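PDB 3JPZ: lombricine kinase from Urechis caupo, which catalyses the reversible transfer of a phosphoryl group between ATP and the guanidino compound lombricine, as a member of the phosphagen kinase family. Local coordinates for residues 284-289 against 349-354; 321-326 against 338-343; 101-106 against 232-237; 274-279 against 331-336. One frame throughout, in Å; residues are numbered along the deposited sequence.

Interaction 1 of 4, residues 284-289 against 349-354; sequences VQLHQL and DMEQAL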
loop_
_atom_site.group_PDB
_atom_site.type_symbol
_atom_site.label_atom_id
_atom_site.label_comp_id
_atom_site.label_asym_id
_atom_site.label_seq_id
_atom_site.Cartn_x
_atom_site.Cartn_y
_atom_site.Cartn_z
ATOM N N VAL A 284 -26.473 -23.350 -3.093
ATOM C CA VAL A 284 -27.268 -24.509 -3.476
ATOM C C VAL A 284 -26.591 -25.815 -3.087
ATOM O O VAL A 284 -25.401 -26.023 -3.335
ATOM C CB VAL A 284 -27.603 -24.494 -4.990
ATOM C CG1 VAL A 284 -26.345 -24.366 -5.822
ATOM C CG2 VAL A 284 -28.401 -25.741 -5.369
ATOM N N GLN A 285 -27.372 -26.691 -2.465
ATOM C CA GLN A 285 -26.874 -27.970 -1.994
ATOM C C GLN A 285 -26.877 -29.010 -3.112
ATOM O O GLN A 285 -27.900 -29.247 -3.752
ATOM C CB GLN A 285 -27.734 -28.446 -0.829
ATOM C CG GLN A 285 -27.128 -29.582 -0.024
ATOM C CD GLN A 285 -27.868 -29.813 1.270
ATOM O OE1 GLN A 285 -27.256 -29.995 2.323
ATOM N NE2 GLN A 285 -29.191 -29.790 1.204
ATOM N N LEU A 286 -25.723 -29.638 -3.321
ATOM C CA LEU A 286 -25.535 -30.592 -4.397
ATOM C C LEU A 286 -24.767 -31.806 -3.895
ATOM O O LEU A 286 -23.617 -32.017 -4.260
ATOM C CB LEU A 286 -24.746 -29.935 -5.528
ATOM C CG LEU A 286 -25.362 -28.669 -6.123
ATOM C CD1 LEU A 286 -24.377 -27.991 -7.062
ATOM C CD2 LEU A 286 -26.660 -29.003 -6.839
ATOM N N HIS A 287 -25.406 -32.605 -3.057
ATOM C CA HIS A 287 -24.737 -33.758 -2.472
ATOM C C HIS A 287 -24.142 -34.658 -3.547
ATOM O O HIS A 287 -22.954 -34.947 -3.541
ATOM C CB HIS A 287 -25.711 -34.553 -1.599
ATOM C CG HIS A 287 -26.168 -33.813 -0.379
ATOM N ND1 HIS A 287 -25.296 -33.360 0.588
ATOM C CD2 HIS A 287 -27.408 -33.460 0.039
ATOM C CE1 HIS A 287 -25.978 -32.752 1.543
ATOM N NE2 HIS A 287 -27.261 -32.804 1.235
ATOM N N GLN A 288 -24.973 -35.073 -4.487
ATOM C CA GLN A 288 -24.596 -36.095 -5.452
ATOM C C GLN A 288 -23.799 -35.516 -6.602
ATOM O O GLN A 288 -22.830 -36.113 -7.061
ATOM C CB GLN A 288 -25.851 -36.782 -5.990
ATOM C CG GLN A 288 -26.609 -37.543 -4.930
ATOM C CD GLN A 288 -25.684 -38.400 -4.099
ATOM O OE1 GLN A 288 -24.998 -39.277 -4.622
ATOM N NE2 GLN A 288 -25.642 -38.139 -2.794
ATOM N N LEU A 289 -24.202 -34.339 -7.054
ATOM C CA LEU A 289 -23.682 -33.794 -8.305
ATOM C C LEU A 289 -22.230 -33.361 -8.145
ATOM O O LEU A 289 -21.440 -33.431 -9.085
ATOM C CB LEU A 289 -24.544 -32.623 -8.773
ATOM C CG LEU A 289 -24.204 -32.093 -10.163
ATOM C CD1 LEU A 289 -24.331 -33.209 -11.194
ATOM C CD2 LEU A 289 -25.087 -30.916 -10.524
ATOM N N ASP A 349 -31.890 -30.334 -11.404
ATOM C CA ASP A 349 -32.404 -31.439 -12.211
ATOM C C ASP A 349 -31.436 -32.625 -12.157
ATOM O O ASP A 349 -31.840 -33.777 -12.040
ATOM C CB ASP A 349 -32.597 -31.017 -13.673
ATOM C CG ASP A 349 -33.736 -30.035 -13.862
ATOM O OD1 ASP A 349 -34.524 -29.839 -12.917
ATOM O OD2 ASP A 349 -33.845 -29.465 -14.967
ATOM N N MET A 350 -30.148 -32.333 -12.234
ATOM C CA MET A 350 -29.143 -33.393 -12.231
ATOM C C MET A 350 -29.025 -33.979 -10.840
ATOM O O MET A 350 -28.848 -35.186 -10.677
ATOM C CB MET A 350 -27.790 -32.851 -12.668
ATOM C CG MET A 350 -27.755 -32.325 -14.079
ATOM S SD MET A 350 -26.186 -31.504 -14.400
ATOM C CE MET A 350 -26.305 -31.223 -16.156
ATOM N N GLU A 351 -29.117 -33.118 -9.831
ATOM C CA GLU A 351 -29.029 -33.574 -8.455
ATOM C C GLU A 351 -30.139 -34.586 -8.199
ATOM O O GLU A 351 -29.887 -35.672 -7.689
ATOM C CB GLU A 351 -29.138 -32.397 -7.481
ATOM C CG GLU A 351 -28.968 -32.773 -6.024
ATOM C CD GLU A 351 -27.647 -33.467 -5.735
ATOM O OE1 GLU A 351 -26.598 -33.072 -6.291
ATOM O OE2 GLU A 351 -27.660 -34.407 -4.924
ATOM N N GLN A 352 -31.362 -34.238 -8.591
ATOM C CA GLN A 352 -32.522 -35.084 -8.323
ATOM C C GLN A 352 -32.403 -36.389 -9.090
ATOM O O GLN A 352 -32.694 -37.459 -8.553
ATOM C CB GLN A 352 -33.819 -34.350 -8.677
ATOM C CG GLN A 352 -34.044 -33.135 -7.800
ATOM C CD GLN A 352 -35.162 -32.223 -8.278
ATOM O OE1 GLN A 352 -35.371 -32.019 -9.479
ATOM N NE2 GLN A 352 -35.872 -31.646 -7.328
ATOM N N ALA A 353 -31.965 -36.292 -10.341
ATOM C CA ALA A 353 -31.712 -37.464 -11.163
ATOM C C ALA A 353 -30.796 -38.452 -10.454
ATOM O O ALA A 353 -31.070 -39.648 -10.435
ATOM C CB ALA A 353 -31.103 -37.052 -12.487
ATOM N N LEU A 354 -29.706 -37.942 -9.884
ATOM C CA LEU A 354 -28.726 -38.766 -9.186
ATOM C C LEU A 354 -29.279 -39.295 -7.868
ATOM O O LEU A 354 -28.945 -40.399 -7.448
ATOM C CB LEU A 354 -27.456 -37.959 -8.907
ATOM C CG LEU A 354 -26.686 -37.471 -10.134
ATOM C CD1 LEU A 354 -25.647 -36.433 -9.741
ATOM C CD2 LEU A 354 -26.033 -38.648 -10.851
#

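Interaction 2 of 4, residues 321-326 against 338-343; sequences YDISNA and QLLIDG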
loop_
_atom_site.group_PDB
_atom_site.type_symbol
_atom_site.label_atom_id
_atom_site.label_comp_id
_atom_site.label_asym_id
_atom_site.label_seq_id
_atom_site.Cartn_x
_atom_site.Cartn_y
_atom_site.Cartn_z
ATOM N N TYR A 321 -22.810 -25.076 -2.399
ATOM C CA TYR A 321 -21.897 -24.257 -3.172
ATOM C C TYR A 321 -22.501 -22.903 -3.485
ATOM O O TYR A 321 -23.694 -22.780 -3.739
ATOM C CB TYR A 321 -21.541 -24.954 -4.468
ATOM C CG TYR A 321 -20.794 -26.230 -4.258
ATOM C CD1 TYR A 321 -21.463 -27.406 -3.960
ATOM C CD2 TYR A 321 -19.419 -26.261 -4.346
ATOM C CE1 TYR A 321 -20.778 -28.576 -3.766
ATOM C CE2 TYR A 321 -18.727 -27.423 -4.147
ATOM C CZ TYR A 321 -19.410 -28.577 -3.865
ATOM O OH TYR A 321 -18.711 -29.738 -3.672
ATOM N N ASP A 322 -21.656 -21.888 -3.459
ATOM C CA ASP A 322 -22.030 -20.601 -3.981
ATOM C C ASP A 322 -21.853 -20.647 -5.490
ATOM O O ASP A 322 -20.750 -20.846 -6.000
ATOM C CB ASP A 322 -21.162 -19.508 -3.386
ATOM C CG ASP A 322 -21.516 -18.148 -3.925
ATOM O OD1 ASP A 322 -21.386 -17.941 -5.154
ATOM O OD2 ASP A 322 -21.942 -17.298 -3.126
ATOM N N ILE A 323 -22.960 -20.476 -6.190
ATOM C CA ILE A 323 -22.995 -20.577 -7.635
ATOM C C ILE A 323 -23.462 -19.232 -8.154
ATOM O O ILE A 323 -24.461 -18.682 -7.687
ATOM C CB ILE A 323 -23.928 -21.696 -8.070
ATOM C CG1 ILE A 323 -23.365 -23.038 -7.595
ATOM C CG2 ILE A 323 -24.130 -21.692 -9.582
ATOM C CD1 ILE A 323 -22.283 -23.611 -8.464
ATOM N N SER A 324 -22.732 -18.713 -9.132
ATOM C CA SER A 324 -22.984 -17.378 -9.644
ATOM C C SER A 324 -22.775 -17.349 -11.148
ATOM O O SER A 324 -22.226 -18.285 -11.730
ATOM C CB SER A 324 -22.046 -16.374 -8.974
ATOM O OG SER A 324 -20.691 -16.764 -9.129
ATOM N N ASN A 325 -23.231 -16.278 -11.781
ATOM C CA ASN A 325 -22.907 -16.067 -13.172
ATOM C C ASN A 325 -21.436 -15.701 -13.243
ATOM O O ASN A 325 -20.913 -15.037 -12.346
ATOM C CB ASN A 325 -23.785 -14.985 -13.792
ATOM C CG ASN A 325 -23.747 -13.695 -13.019
ATOM O OD1 ASN A 325 -24.121 -13.647 -11.857
ATOM N ND2 ASN A 325 -23.315 -12.632 -13.672
ATOM N N ALA A 326 -20.766 -16.163 -14.291
ATOM C CA ALA A 326 -19.334 -15.940 -14.464
ATOM C C ALA A 326 -19.048 -14.608 -15.161
ATOM O O ALA A 326 -18.123 -13.887 -14.787
ATOM C CB ALA A 326 -18.717 -17.105 -15.252
ATOM N N GLN A 338 -31.344 -14.590 -15.291
ATOM C CA GLN A 338 -32.023 -15.676 -15.991
ATOM C C GLN A 338 -31.058 -16.817 -16.275
ATOM O O GLN A 338 -31.428 -17.995 -16.193
ATOM C CB GLN A 338 -32.645 -15.196 -17.298
ATOM C CG GLN A 338 -33.504 -16.259 -17.938
ATOM C CD GLN A 338 -34.639 -16.659 -17.043
ATOM O OE1 GLN A 338 -35.439 -15.818 -16.651
ATOM N NE2 GLN A 338 -34.712 -17.949 -16.696
ATOM N N LEU A 339 -29.820 -16.456 -16.599
ATOM C CA LEU A 339 -28.768 -17.435 -16.851
ATOM C C LEU A 339 -28.473 -18.225 -15.581
ATOM O O LEU A 339 -28.215 -19.427 -15.632
ATOM C CB LEU A 339 -27.494 -16.746 -17.355
ATOM C CG LEU A 339 -26.258 -17.654 -17.433
ATOM C CD1 LEU A 339 -26.444 -18.711 -18.513
ATOM C CD2 LEU A 339 -25.001 -16.845 -17.687
ATOM N N LEU A 340 -28.515 -17.546 -14.440
ATOM C CA LEU A 340 -28.320 -18.197 -13.149
ATOM C C LEU A 340 -29.498 -19.103 -12.841
ATOM O O LEU A 340 -29.339 -20.251 -12.428
ATOM C CB LEU A 340 -28.188 -17.162 -12.031
ATOM C CG LEU A 340 -28.070 -17.745 -10.623
ATOM C CD1 LEU A 340 -26.693 -18.329 -10.391
ATOM C CD2 LEU A 340 -28.358 -16.685 -9.583
ATOM N N ILE A 341 -30.693 -18.571 -13.035
ATOM C CA ILE A 341 -31.904 -19.356 -12.865
ATOM C C ILE A 341 -31.813 -20.644 -13.689
ATOM O O ILE A 341 -32.013 -21.727 -13.170
ATOM C CB ILE A 341 -33.138 -18.549 -13.280
ATOM C CG1 ILE A 341 -33.364 -17.403 -12.300
ATOM C CG2 ILE A 341 -34.347 -19.428 -13.325
ATOM C CD1 ILE A 341 -34.386 -16.403 -12.746
ATOM N N ASP A 342 -31.486 -20.519 -14.970
ATOM C CA ASP A 342 -31.461 -21.676 -15.857
ATOM C C ASP A 342 -30.378 -22.663 -15.450
ATOM O O ASP A 342 -30.592 -23.867 -15.454
ATOM C CB ASP A 342 -31.233 -21.244 -17.306
ATOM C CG ASP A 342 -32.373 -20.428 -17.854
ATOM O OD1 ASP A 342 -33.469 -20.441 -17.247
ATOM O OD2 ASP A 342 -32.170 -19.780 -18.898
ATOM N N GLY A 343 -29.211 -22.146 -15.108
ATOM C CA GLY A 343 -28.093 -22.988 -14.740
ATOM C C GLY A 343 -28.367 -23.717 -13.442
ATOM O O GLY A 343 -28.073 -24.903 -13.317
#

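Interaction 3 of 4, residues 101-106 against 232-237; sequences SKLVGG and NVKAVF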
loop_
_atom_site.group_PDB
_atom_site.type_symbol
_atom_site.label_atom_id
_atom_site.label_comp_id
_atom_site.label_asym_id
_atom_site.label_seq_id
_atom_site.Cartn_x
_atom_site.Cartn_y
_atom_site.Cartn_z
ATOM N N SER A 101 -39.978 -8.741 -13.375
ATOM C CA SER A 101 -41.181 -9.354 -13.943
ATOM C C SER A 101 -40.883 -10.121 -15.236
ATOM O O SER A 101 -41.647 -11.000 -15.634
ATOM C CB SER A 101 -42.265 -8.298 -14.193
ATOM O OG SER A 101 -42.013 -7.543 -15.367
ATOM N N LYS A 102 -39.770 -9.787 -15.886
ATOM C CA LYS A 102 -39.370 -10.444 -17.135
ATOM C C LYS A 102 -38.762 -11.827 -16.889
ATOM O O LYS A 102 -38.460 -12.560 -17.831
ATOM C CB LYS A 102 -38.365 -9.581 -17.908
ATOM C CG LYS A 102 -38.952 -8.316 -18.513
ATOM C CD LYS A 102 -37.869 -7.403 -19.084
ATOM C CE LYS A 102 -37.403 -7.850 -20.469
ATOM N NZ LYS A 102 -36.668 -6.771 -21.195
ATOM N N LEU A 103 -38.594 -12.184 -15.623
ATOM C CA LEU A 103 -37.907 -13.416 -15.267
ATOM C C LEU A 103 -38.804 -14.633 -15.392
ATOM O O LEU A 103 -40.014 -14.557 -15.201
ATOM C CB LEU A 103 -37.375 -13.336 -13.837
ATOM C CG LEU A 103 -36.169 -12.432 -13.617
ATOM C CD1 LEU A 103 -35.776 -12.435 -12.150
ATOM C CD2 LEU A 103 -35.005 -12.880 -14.482
ATOM N N VAL A 104 -38.184 -15.764 -15.694
ATOM C CA VAL A 104 -38.900 -17.022 -15.840
ATOM C C VAL A 104 -38.369 -18.017 -14.824
ATOM O O VAL A 104 -37.182 -18.343 -14.842
ATOM C CB VAL A 104 -38.718 -17.599 -17.258
ATOM C CG1 VAL A 104 -39.420 -18.953 -17.389
ATOM C CG2 VAL A 104 -39.240 -16.612 -18.293
ATOM N N GLY A 105 -39.241 -18.480 -13.928
ATOM C CA GLY A 105 -38.893 -19.527 -12.979
ATOM C C GLY A 105 -37.942 -19.111 -11.867
ATOM O O GLY A 105 -37.187 -19.932 -11.343
ATOM N N GLY A 106 -37.996 -17.842 -11.479
ATOM C CA GLY A 106 -37.064 -17.316 -10.493
ATOM C C GLY A 106 -37.323 -17.709 -9.047
ATOM O O GLY A 106 -36.959 -16.969 -8.139
ATOM N N ASN A 232 -36.176 -17.554 -3.803
ATOM C CA ASN A 232 -36.900 -16.568 -4.593
ATOM C C ASN A 232 -35.964 -15.502 -5.152
ATOM O O ASN A 232 -35.961 -14.342 -4.707
ATOM C CB ASN A 232 -38.008 -15.907 -3.776
ATOM C CG ASN A 232 -39.105 -15.336 -4.651
ATOM O OD1 ASN A 232 -38.876 -14.994 -5.812
ATOM N ND2 ASN A 232 -40.306 -15.238 -4.100
ATOM N N VAL A 233 -35.171 -15.895 -6.138
ATOM C CA VAL A 233 -34.215 -14.984 -6.744
ATOM C C VAL A 233 -34.942 -13.856 -7.454
ATOM O O VAL A 233 -34.398 -12.776 -7.607
ATOM C CB VAL A 233 -33.330 -15.691 -7.767
ATOM C CG1 VAL A 233 -32.228 -14.766 -8.228
ATOM C CG2 VAL A 233 -32.733 -16.928 -7.180
ATOM N N LYS A 234 -36.168 -14.123 -7.898
ATOM C CA LYS A 234 -36.953 -13.127 -8.607
ATOM C C LYS A 234 -37.303 -11.996 -7.651
ATOM O O LYS A 234 -37.239 -10.834 -8.011
ATOM C CB LYS A 234 -38.222 -13.751 -9.198
ATOM C CG LYS A 234 -39.245 -12.729 -9.691
ATOM C CD LYS A 234 -40.389 -13.403 -10.452
ATOM C CE LYS A 234 -41.482 -12.405 -10.829
ATOM N NZ LYS A 234 -42.526 -13.017 -11.699
ATOM N N ALA A 235 -37.676 -12.355 -6.429
ATOM C CA ALA A 235 -37.958 -11.374 -5.399
ATOM C C ALA A 235 -36.689 -10.589 -5.087
ATOM O O ALA A 235 -36.738 -9.385 -4.865
ATOM C CB ALA A 235 -38.484 -12.061 -4.151
ATOM N N VAL A 236 -35.550 -11.277 -5.092
ATOM C CA VAL A 236 -34.267 -10.653 -4.789
ATOM C C VAL A 236 -33.883 -9.640 -5.853
ATOM O O VAL A 236 -33.334 -8.576 -5.552
ATOM C CB VAL A 236 -33.136 -11.702 -4.694
ATOM C CG1 VAL A 236 -31.784 -11.005 -4.598
ATOM C CG2 VAL A 236 -33.356 -12.600 -3.504
ATOM N N PHE A 237 -34.175 -9.981 -7.102
ATOM C CA PHE A 237 -33.888 -9.110 -8.225
ATOM C C PHE A 237 -34.861 -7.931 -8.204
ATOM O O PHE A 237 -34.496 -6.811 -8.551
ATOM C CB PHE A 237 -34.024 -9.892 -9.535
ATOM C CG PHE A 237 -33.598 -9.121 -10.760
ATOM C CD1 PHE A 237 -32.373 -8.483 -10.807
ATOM C CD2 PHE A 237 -34.420 -9.067 -11.875
ATOM C CE1 PHE A 237 -31.980 -7.792 -11.938
ATOM C CE2 PHE A 237 -34.035 -8.377 -13.009
ATOM C CZ PHE A 237 -32.813 -7.740 -13.041
#

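Interaction 4 of 4, residues 274-279 against 331-336; sequences LGTGLR and KSEREF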
loop_
_atom_site.group_PDB
_atom_site.type_symbol
_atom_site.label_atom_id
_atom_site.label_comp_id
_atom_site.label_asym_id
_atom_site.label_seq_id
_atom_site.Cartn_x
_atom_site.Cartn_y
_atom_site.Cartn_z
ATOM N N LEU A 274 -17.322 -4.367 -15.380
ATOM C CA LEU A 274 -18.057 -3.468 -16.263
ATOM C C LEU A 274 -19.370 -4.076 -16.740
ATOM O O LEU A 274 -19.651 -5.251 -16.497
ATOM C CB LEU A 274 -17.197 -3.093 -17.464
ATOM C CG LEU A 274 -16.172 -2.007 -17.162
ATOM C CD1 LEU A 274 -15.228 -1.843 -18.339
ATOM C CD2 LEU A 274 -16.882 -0.692 -16.829
ATOM N N GLY A 275 -20.164 -3.254 -17.416
ATOM C CA GLY A 275 -21.409 -3.696 -18.017
ATOM C C GLY A 275 -22.517 -3.736 -16.986
ATOM O O GLY A 275 -23.213 -2.746 -16.780
ATOM N N THR A 276 -22.681 -4.889 -16.345
ATOM C CA THR A 276 -23.625 -5.029 -15.231
ATOM C C THR A 276 -22.933 -5.038 -13.887
ATOM O O THR A 276 -23.572 -4.806 -12.857
ATOM C CB THR A 276 -24.376 -6.352 -15.268
ATOM O OG1 THR A 276 -23.438 -7.443 -15.242
ATOM C CG2 THR A 276 -25.298 -6.438 -16.490
ATOM N N GLY A 277 -21.638 -5.350 -13.885
ATOM C CA GLY A 277 -20.948 -5.631 -12.641
ATOM C C GLY A 277 -21.835 -6.496 -11.765
ATOM O O GLY A 277 -21.787 -6.422 -10.545
ATOM N N LEU A 278 -22.650 -7.335 -12.394
ATOM C CA LEU A 278 -23.669 -8.074 -11.660
ATOM C C LEU A 278 -23.193 -9.445 -11.208
ATOM O O LEU A 278 -22.775 -10.271 -12.018
ATOM C CB LEU A 278 -24.920 -8.275 -12.503
ATOM C CG LEU A 278 -26.046 -8.901 -11.673
ATOM C CD1 LEU A 278 -27.187 -7.917 -11.502
ATOM C CD2 LEU A 278 -26.546 -10.182 -12.289
ATOM N N ARG A 279 -23.303 -9.691 -9.907
ATOM C CA ARG A 279 -23.021 -11.003 -9.356
ATOM C C ARG A 279 -24.293 -11.538 -8.733
ATOM O O ARG A 279 -24.651 -11.172 -7.617
ATOM C CB ARG A 279 -21.920 -10.940 -8.305
ATOM C CG ARG A 279 -21.391 -12.306 -7.936
ATOM C CD ARG A 279 -20.464 -12.275 -6.736
ATOM N NE ARG A 279 -19.802 -13.566 -6.555
ATOM C CZ ARG A 279 -20.285 -14.569 -5.826
ATOM N NH1 ARG A 279 -21.437 -14.442 -5.188
ATOM N NH2 ARG A 279 -19.606 -15.703 -5.726
ATOM N N LYS A 331 -24.481 -9.551 -21.557
ATOM C CA LYS A 331 -25.863 -9.823 -21.185
ATOM C C LYS A 331 -26.321 -8.738 -20.224
ATOM O O LYS A 331 -25.510 -8.163 -19.504
ATOM C CB LYS A 331 -25.975 -11.200 -20.520
ATOM C CG LYS A 331 -25.517 -12.334 -21.419
ATOM C CD LYS A 331 -25.681 -13.681 -20.755
ATOM C CE LYS A 331 -25.118 -14.795 -21.639
ATOM N NZ LYS A 331 -25.990 -15.087 -22.805
ATOM N N SER A 332 -27.616 -8.459 -20.207
ATOM C CA SER A 332 -28.148 -7.479 -19.273
ATOM C C SER A 332 -28.257 -8.087 -17.874
ATOM O O SER A 332 -28.019 -9.279 -17.685
ATOM C CB SER A 332 -29.517 -6.983 -19.725
ATOM O OG SER A 332 -30.492 -8.000 -19.572
ATOM N N GLU A 333 -28.609 -7.254 -16.901
ATOM C CA GLU A 333 -28.740 -7.681 -15.510
ATOM C C GLU A 333 -29.824 -8.741 -15.390
ATOM O O GLU A 333 -29.645 -9.764 -14.735
ATOM C CB GLU A 333 -29.097 -6.492 -14.620
ATOM C CG GLU A 333 -28.010 -5.444 -14.511
ATOM C CD GLU A 333 -28.092 -4.393 -15.592
ATOM O OE1 GLU A 333 -28.941 -4.530 -16.493
ATOM O OE2 GLU A 333 -27.304 -3.424 -15.538
ATOM N N ARG A 334 -30.951 -8.480 -16.044
ATOM C CA ARG A 334 -32.067 -9.406 -16.050
ATOM C C ARG A 334 -31.640 -10.717 -16.700
ATOM O O ARG A 334 -31.956 -11.784 -16.203
ATOM C CB ARG A 334 -33.265 -8.793 -16.770
ATOM C CG ARG A 334 -34.527 -9.637 -16.737
ATOM C CD ARG A 334 -34.567 -10.645 -17.864
ATOM N NE ARG A 334 -34.472 -9.986 -19.160
ATOM C CZ ARG A 334 -34.527 -10.603 -20.336
ATOM N NH1 ARG A 334 -34.685 -11.917 -20.405
ATOM N NH2 ARG A 334 -34.423 -9.894 -21.449
ATOM N N GLU A 335 -30.892 -10.633 -17.792
ATOM C CA GLU A 335 -30.438 -11.837 -18.490
ATOM C C GLU A 335 -29.485 -12.688 -17.658
ATOM O O GLU A 335 -29.531 -13.918 -17.718
ATOM C CB GLU A 335 -29.778 -11.477 -19.822
ATOM C CG GLU A 335 -30.778 -11.132 -20.921
ATOM C CD GLU A 335 -30.115 -10.814 -22.252
ATOM O OE1 GLU A 335 -29.061 -10.140 -22.261
ATOM O OE2 GLU A 335 -30.655 -11.233 -23.295
ATOM N N PHE A 336 -28.618 -12.043 -16.887
ATOM C CA PHE A 336 -27.667 -12.778 -16.069
ATOM C C PHE A 336 -28.374 -13.532 -14.964
ATOM O O PHE A 336 -28.006 -14.668 -14.644
ATOM C CB PHE A 336 -26.617 -11.842 -15.475
ATOM C CG PHE A 336 -25.436 -11.633 -16.364
ATOM C CD1 PHE A 336 -25.066 -10.366 -16.758
ATOM C CD2 PHE A 336 -24.693 -12.715 -16.813
ATOM C CE1 PHE A 336 -23.970 -10.175 -17.574
ATOM C CE2 PHE A 336 -23.598 -12.531 -17.635
ATOM C CZ PHE A 336 -23.234 -11.256 -18.011
HETATM O O HOH W 1 -26.159 -3.758 -12.696
#

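Interaction 1 of 4, residues 284-289 against 349-354
Glu351 reaches from the helix to the turn that follows strand 279-285 and grips two successive backbone amides with its carboxylate. Gln288 N donates to OE2 of Glu351 at 2.8 Å, nearly straight at 162°, on the syn lone pair. Leu289 N donates to Glu351 OE1 at 2.8 Å, also on the syn side but 21° out of the carboxylate plane. With CG of Glu351 anti to its backbone N (chi1 -176°) and the chain bent at chi2, CD is brought up against the turn, and the two bonds hold the carboxylate in its rotation. Two N-H dipoles converging on this buried group would be expected to favour its charged form. The aliphatic part of Gln288 crosses the Glu351 side chain at about a right angle, its CB 3.2 Å from OE2 of Glu351, and the same CB lies 3.5 Å from Leu354 CB.

Next to these two bonds is an apolar patch. CD1 of Leu289 touches Met350 CB and Leu354 CD1, at 3.8 Å from each, while Leu354 CD1 also comes to 3.6 Å from Leu289 CA. Leu289 and Leu354 cross at about a right angle.

The turn has a second polar tie, a hydrogen bond between His287 ND1 and Asp319 OD2, just before strand 320-325. Helix 295-301 packs on the apolar patch: Phe295 and Ile298 touch Leu289, and Ile298 also meets Met350, near the C-terminal end of helix 333-355.

Interaction 2 of 4, residues 321-326 against 338-343
Helix-on-sheet packing of an apolar kind joins strand 321-325 to helix 338-343, with Leu340 as the principal side chain and Ile323 and Asn325 as its neighbours on the strand. No hydrogen bond crosses between the two segments, and 160 Å² of surface is buried. The short axes approach to 7.9 Å, and their N-to-C directions differ by 135°, so the helix runs diagonally back across the strand.

Leu340 turns its CB to the strand, and its CD1 methyl meets the strand backbone more closely than any strand side chain. That CD1 lies 3.5 Å from the carbonyl oxygen of Ile323 and 3.9 Å from Ser324 CA. Ile323 also turns its CB to the helix, and its CG2 is 4.3 Å from Leu340 CD1, a looser contact.

Strand 320-325 lies between strands 279-285 and 304-307 in the large antiparallel sheet of the phosphagen kinase catalytic domain, and helix 333-355 covers one face of it. Ser324 directs its CB away from the helix, and its side chain touches Arg279, a residue that binds ADP. At the end of the strand, Asn325 makes at most a loose contact with Leu339. The amide of Asn325 is engaged beyond the helix: OD1 accepts from Ala280 N of the neighbouring strand, and ND2 donates to the carbonyl oxygen of Leu278, just before that strand. Leu340 itself continues onto Ala280.

Interaction 3 of 4, residues 101-106 against 232-237
The N-terminal end of helix 233-252 receives the loop 101-106, and the centre of the contact is the carbonyl of Gly106 set against the first turn of that helix. Lys234 N donates to Gly106 O at 3.0 Å and 156°, arriving in the carbonyl plane on a lone pair. A first-turn amide, which has no acceptor within its own helix, thus finds one in the loop. The same oxygen lies 2.9 Å from Val233 N. Gly106, without a side chain, lets the loop backbone come close to the helix; Lys234 CB is 3.6 Å from Gly106 O.

Asn232 caps the same helix end. Its OD1 accepts from Ala235 N at 3.0 Å, with the donor well above the carbonyl plane of the amide.

Nearer the start of the loop segment, Leu103 meets the helix at Lys234 and Phe237. Its CD1 touches Phe237 CD2 at 3.6 Å and Lys234 CA at 3.8 Å, the methyl approaching the ring obliquely. Lys234 is extended beyond CG, and its CE comes to 4.4 Å from Ser101 CA. Val337 of helix 333-355 touches both Leu103 and Phe237, while Val233 packs on Cys116 of strand 113-122. The contact is built on an Asn N-cap, with a loop carbonyl accepting from a further first-turn amide, at the start of helix 233-252, next to strand 113-122 of the catalytic-domain sheet.

Interaction 4 of 4, residues 274-279 against 331-336
Thr276 lays its CG2 methyl over the start of helix 333-355, 3.4 Å from Glu333 N and 3.5 Å from Glu333 CG. The same methyl lies in plane at the edge of the Phe336 ring. Thr276 OG1 stands between the backbone N and the carbonyl carbon (chi1 58°), obliquely placed 3.6 Å from Phe336 CE1, and it is hydrogen-bonded to the carbonyl oxygen of Arg328.

Leu278 slides past Phe336 in the opposite direction: its CD2 meets Phe336 CB at 3.6 Å, and its CD1 reaches Glu333 CB at 3.9 Å. The polar link across the contact is a water, which donates to Thr276 O at 2.8 Å and to Glu333 OE2 at 3.1 Å. The other carboxylate oxygen of Glu333 accepts from Asp97 N.

The helix start is closed by its own bonds. Glu335 N donates to Ser332 OG, and Ser332 N returns a bond to Glu335 OE1. A type II' turn from Leu274 to Gly277 packs beside this capping box, just ahead of Arg279, an ADP-binding residue of the phosphagen kinase nucleotide site, here without nucleotide and salt-bridged to Asp322.

Helix 333-355 takes part in interactions 1, 2 and 4, near its end, along its body and at its start. Interactions 2 and 4 are buried and mostly apolar, although a water bridges interaction 4; they meet through the Arg279–Asp322 salt bridge. Interactions 1 and 3 are only partly buried and use backbone amides across the contact, given to a carboxylate in interaction 1 and to a loop carbonyl in interaction 3. Strands 279-285 and 320-325 are sheet neighbours, which brings interactions 1 and 2 into touch. Interaction 3 involves another helix, yet its loop reaches interaction 2 through Val104 and Gln338, and Phe237 packs on Arg334 of interaction 4.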